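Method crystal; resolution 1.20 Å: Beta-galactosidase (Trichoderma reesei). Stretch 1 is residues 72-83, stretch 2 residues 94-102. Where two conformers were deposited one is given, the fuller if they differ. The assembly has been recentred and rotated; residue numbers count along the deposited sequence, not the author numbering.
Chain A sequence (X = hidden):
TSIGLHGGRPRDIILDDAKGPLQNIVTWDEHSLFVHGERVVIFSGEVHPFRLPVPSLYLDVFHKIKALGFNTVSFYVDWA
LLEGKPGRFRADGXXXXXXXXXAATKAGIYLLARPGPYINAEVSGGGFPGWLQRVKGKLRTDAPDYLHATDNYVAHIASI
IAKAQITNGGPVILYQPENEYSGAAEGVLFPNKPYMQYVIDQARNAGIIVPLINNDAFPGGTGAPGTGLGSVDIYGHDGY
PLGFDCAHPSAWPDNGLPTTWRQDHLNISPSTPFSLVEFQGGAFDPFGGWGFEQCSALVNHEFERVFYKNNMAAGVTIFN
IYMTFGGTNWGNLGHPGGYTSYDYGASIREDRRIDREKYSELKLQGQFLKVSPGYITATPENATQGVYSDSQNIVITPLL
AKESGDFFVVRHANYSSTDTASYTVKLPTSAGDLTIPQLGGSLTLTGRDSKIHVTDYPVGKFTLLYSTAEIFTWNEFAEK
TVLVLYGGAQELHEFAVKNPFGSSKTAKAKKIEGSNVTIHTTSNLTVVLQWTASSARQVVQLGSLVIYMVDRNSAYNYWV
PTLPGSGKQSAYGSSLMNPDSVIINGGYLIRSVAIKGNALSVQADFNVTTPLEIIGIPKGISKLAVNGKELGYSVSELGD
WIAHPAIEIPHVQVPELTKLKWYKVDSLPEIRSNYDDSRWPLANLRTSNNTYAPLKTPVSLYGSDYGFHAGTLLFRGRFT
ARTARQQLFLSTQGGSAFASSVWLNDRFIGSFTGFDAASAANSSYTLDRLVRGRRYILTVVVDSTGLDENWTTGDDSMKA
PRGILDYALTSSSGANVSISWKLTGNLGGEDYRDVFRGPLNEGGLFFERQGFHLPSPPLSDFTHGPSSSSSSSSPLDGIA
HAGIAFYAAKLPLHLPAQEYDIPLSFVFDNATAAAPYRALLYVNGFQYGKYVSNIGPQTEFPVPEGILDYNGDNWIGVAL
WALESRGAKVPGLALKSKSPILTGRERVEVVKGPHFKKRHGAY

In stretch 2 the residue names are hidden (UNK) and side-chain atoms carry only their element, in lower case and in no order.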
# COMPACT_ATOMS: atom_id res chain seq x y z
N THR A 72 -13.03 6.29 -2.93
CA THR A 72 -12.62 6.27 -1.52
C THR A 72 -11.19 5.77 -1.40
O THR A 72 -10.73 4.98 -2.23
CB THR A 72 -13.60 5.40 -0.74
OG1 THR A 72 -14.94 5.89 -0.89
CG2 THR A 72 -13.30 5.33 0.75
N VAL A 73 -10.54 6.23 -0.36
CA VAL A 73 -9.27 5.68 0.09
C VAL A 73 -9.43 5.32 1.57
O VAL A 73 -10.02 6.07 2.34
CB VAL A 73 -8.13 6.70 -0.14
CG1 VAL A 73 -6.90 6.44 0.74
CG2 VAL A 73 -7.76 6.61 -1.64
N SER A 74 -8.84 4.17 1.90
CA SER A 74 -8.74 3.73 3.29
C SER A 74 -7.32 3.88 3.78
O SER A 74 -6.40 3.55 3.04
CB SER A 74 -9.16 2.24 3.29
OG SER A 74 -8.95 1.65 4.56
N PHE A 75 -7.15 4.39 5.02
CA PHE A 75 -5.79 4.62 5.49
C PHE A 75 -5.65 4.24 6.94
O PHE A 75 -6.57 4.43 7.74
CB PHE A 75 -5.38 6.07 5.30
CG PHE A 75 -6.12 7.09 6.17
CD1 PHE A 75 -7.39 7.57 5.83
CD2 PHE A 75 -5.52 7.55 7.35
CE1 PHE A 75 -8.03 8.52 6.65
CE2 PHE A 75 -6.16 8.51 8.15
CZ PHE A 75 -7.41 8.99 7.80
N TYR A 76 -4.46 3.76 7.28
CA TYR A 76 -4.06 3.57 8.67
C TYR A 76 -3.36 4.82 9.16
O TYR A 76 -2.76 5.58 8.35
CB TYR A 76 -3.10 2.38 8.79
CG TYR A 76 -3.73 1.00 8.81
CD1 TYR A 76 -4.89 0.69 9.56
CD2 TYR A 76 -3.07 -0.02 8.11
CE1 TYR A 76 -5.39 -0.63 9.55
CE2 TYR A 76 -3.57 -1.31 8.12
CZ TYR A 76 -4.72 -1.59 8.84
OH TYR A 76 -5.18 -2.88 8.79
N VAL A 77 -3.34 4.95 10.49
CA VAL A 77 -2.41 5.87 11.17
C VAL A 77 -1.53 5.02 12.07
O VAL A 77 -2.07 4.09 12.72
CB VAL A 77 -3.15 6.93 12.00
CG1 VAL A 77 -2.12 7.88 12.62
CG2 VAL A 77 -4.19 7.66 11.18
N ASP A 78 -0.22 5.27 12.09
CA ASP A 78 0.72 4.47 12.87
C ASP A 78 1.07 5.20 14.15
O ASP A 78 1.85 6.18 14.15
CB ASP A 78 1.95 4.22 11.99
CG ASP A 78 2.96 3.33 12.64
OD1 ASP A 78 2.85 2.93 13.81
OD2 ASP A 78 3.98 2.98 11.93
N TRP A 79 0.51 4.72 15.27
CA TRP A 79 0.70 5.35 16.58
C TRP A 79 2.18 5.48 16.90
O TRP A 79 2.61 6.51 17.46
CB TRP A 79 -0.06 4.46 17.59
CG TRP A 79 0.06 4.82 19.03
CD1 TRP A 79 0.54 5.98 19.64
CD2 TRP A 79 -0.35 3.96 20.11
NE1 TRP A 79 0.45 5.86 21.00
CE2 TRP A 79 -0.09 4.64 21.32
CE3 TRP A 79 -0.90 2.69 20.16
CZ2 TRP A 79 -0.36 4.08 22.56
CZ3 TRP A 79 -1.18 2.12 21.38
CH2 TRP A 79 -0.90 2.82 22.57
N ALA A 80 2.98 4.47 16.61
CA ALA A 80 4.40 4.45 16.99
C ALA A 80 5.15 5.66 16.41
O ALA A 80 6.16 6.06 16.99
CB ALA A 80 5.07 3.17 16.49
N LEU A 81 4.66 6.23 15.29
CA LEU A 81 5.34 7.44 14.74
C LEU A 81 4.87 8.73 15.39
O LEU A 81 5.61 9.72 15.27
CB LEU A 81 5.07 7.49 13.22
CG LEU A 81 5.79 6.35 12.44
CD1 LEU A 81 5.27 6.37 11.00
CD2 LEU A 81 7.28 6.54 12.49
N LEU A 82 3.67 8.70 16.00
CA LEU A 82 3.08 9.95 16.51
C LEU A 82 3.19 10.10 17.99
O LEU A 82 2.92 11.20 18.51
CB LEU A 82 1.59 9.98 16.11
CG LEU A 82 1.34 9.79 14.62
CD1 LEU A 82 -0.12 10.11 14.31
CD2 LEU A 82 2.23 10.68 13.75
N GLU A 83 3.54 9.06 18.73
CA GLU A 83 3.72 9.19 20.18
C GLU A 83 4.95 8.40 20.60
O GLU A 83 4.90 7.53 21.47
CB GLU A 83 2.45 8.79 20.96
CG GLU A 83 2.46 9.39 22.37
CD GLU A 83 1.36 8.89 23.27
OE1 GLU A 83 0.65 7.96 22.91
OE2 GLU A 83 1.21 9.45 24.39
N UNK A 94 5.87 16.05 8.16
CA UNK A 94 5.57 14.87 7.32
C UNK A 94 4.60 13.93 8.03
O UNK A 94 4.10 13.01 7.37
c UNK A 94 6.84 14.14 6.89
c UNK A 94 7.55 13.49 8.10
c UNK A 94 7.75 15.06 6.12
c UNK A 94 8.86 12.81 7.76
N UNK A 95 4.36 14.11 9.34
CA UNK A 95 3.43 13.25 10.09
C UNK A 95 2.03 13.87 10.19
O UNK A 95 1.14 13.21 10.71
c UNK A 95 3.97 12.98 11.48
c UNK A 95 7.74 10.86 11.07
c UNK A 95 6.52 12.88 11.64
c UNK A 95 7.73 12.20 11.49
c UNK A 95 5.31 12.25 11.36
c UNK A 95 5.36 10.93 10.95
c UNK A 95 6.54 10.23 10.83
N UNK A 96 1.86 15.11 9.73
CA UNK A 96 0.50 15.66 9.71
C UNK A 96 -0.38 14.97 8.70
O UNK A 96 0.02 14.70 7.55
c UNK A 96 0.60 17.14 9.31
o UNK A 96 -0.70 17.72 9.22
N UNK A 97 -1.64 14.74 9.07
CA UNK A 97 -2.60 14.24 8.11
C UNK A 97 -3.24 15.33 7.29
O UNK A 97 -3.98 15.06 6.34
c UNK A 97 -3.32 12.15 9.45
c UNK A 97 -2.92 11.19 8.31
c UNK A 97 -3.72 13.51 8.88
c UNK A 97 -4.43 11.53 10.26
N UNK A 98 -3.03 16.59 7.64
CA UNK A 98 -3.76 17.64 6.95
C UNK A 98 -3.49 17.66 5.45
O UNK A 98 -4.45 17.80 4.68
o UNK A 98 -6.27 18.78 8.70
c UNK A 98 -3.50 19.00 7.62
c UNK A 98 -5.29 18.45 9.40
o UNK A 98 -5.37 17.64 10.35
c UNK A 98 -3.93 19.02 9.07
N UNK A 99 -2.25 17.49 4.97
CA UNK A 99 -2.09 17.45 3.50
C UNK A 99 -2.76 16.25 2.85
O UNK A 99 -3.13 16.29 1.68
c UNK A 99 -0.94 17.41 5.66
c UNK A 99 -0.02 17.98 4.60
c UNK A 99 -0.57 17.34 3.33
N UNK A 100 -2.90 15.16 3.58
CA UNK A 100 -3.56 13.96 3.10
C UNK A 100 -5.06 14.28 2.96
O UNK A 100 -5.65 14.00 1.90
c UNK A 100 -3.15 9.53 2.22
c UNK A 100 -2.89 10.82 2.62
c UNK A 100 -5.11 9.48 3.60
c UNK A 100 -4.28 8.86 2.66
c UNK A 100 -3.69 11.44 3.54
c UNK A 100 -3.28 12.81 4.06
c UNK A 100 -4.81 10.78 4.03
N UNK A 101 -5.67 14.86 4.00
CA UNK A 101 -7.08 15.27 3.89
C UNK A 101 -7.32 16.27 2.77
O UNK A 101 -8.30 16.17 2.03
c UNK A 101 -7.56 15.86 5.21
c UNK A 101 -7.24 15.48 7.69
c UNK A 101 -7.76 13.58 6.33
c UNK A 101 -7.22 14.64 8.82
c UNK A 101 -7.52 14.95 6.43
c UNK A 101 -7.72 12.75 7.44
c UNK A 101 -7.47 13.28 8.68
N UNK A 102 -6.40 17.25 2.68
CA UNK A 102 -6.55 18.27 1.63
C UNK A 102 -6.46 17.67 0.25
O UNK A 102 -7.24 18.08 -0.66
o UNK A 102 -5.08 22.05 4.42
c UNK A 102 -4.93 21.35 3.37
o UNK A 102 -4.08 21.60 2.48
c UNK A 102 -5.51 19.38 1.86
c UNK A 102 -5.82 20.16 3.14

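Position 94 carries four side-chain carbons, forked at the first, with one arm two carbons long. None comes near stretch 1. The residue is Ile-94.

Position 95 has one carbon and then a ring of six carbons, with no oxygen. Its CA-to-CB bond points toward stretch 1. CB lies 3.7 Å from Leu-82 CD2, and a ring carbon lies 3.9 Å from Leu-81 CB. A bare six-carbon ring means phenylalanine, Phe-95. The closest ring atom to Leu-81 CB is CE1. The backbone oxygen of Leu-81 sits over one face of the ring.

Position 96 has one carbon and one oxygen. It points away from stretch 1. The oxygen lies 3.0 Å from the backbone N of position 98 and accepts a hydrogen bond from it. Threonine would need one more carbon, so this is Ser-96. Its OG caps the helix that follows.

Position 97 has four carbons, forked at the second, and points toward stretch 1. One terminal carbon is 4.0 Å from Val-77 CG2 and 4.1 Å from Phe-75 CE2. The fork marks Leu-97, and the carbon is CD1.

Position 98 has three carbons, the third carrying two oxygens. It is exposed and out of reach of stretch 1. This is Glu-98; a second conformer was also deposited.

Position 99 has three carbons that close a ring onto the backbone N. Only proline does this. Pro-99 makes no contact with stretch 1.

Position 100 again has one carbon and a six-carbon ring. One ring carbon is 3.7 Å from Phe-75 CG, and another is 4.1 Å from Val-73 CG1. This is Phe-100, and the two atoms are CE2 and CZ.

Position 101 has the same atoms. Its CA-to-CB bond points sideways, but the ring end comes nearer, with one carbon 3.8 Å from Phe-75 CZ. This is Phe-101, meeting Phe-75 through CE1.

Position 102 has three carbons, the third with two oxygens, and stays clear of stretch 1. It is Glu-102.

The contact is apolar, with no hydrogen bond across it. Strand 72-76 and helix 98-102 run nearly antiparallel, at 168°, with their axes 12.0 Å apart at closest approach. Side chains fill that gap. Phe-75 meets Leu-97, Phe-100 and Phe-101. The edge of Phe-100 points at the face of Phe-75, with ring centroids 5.2 Å apart and planes at 64°. Further along, Phe-95 packs against Leu-81 and Leu-82. Together the stretches bury 379 Å².

Stretch 2, residues 94-102: IFSLEPFFE
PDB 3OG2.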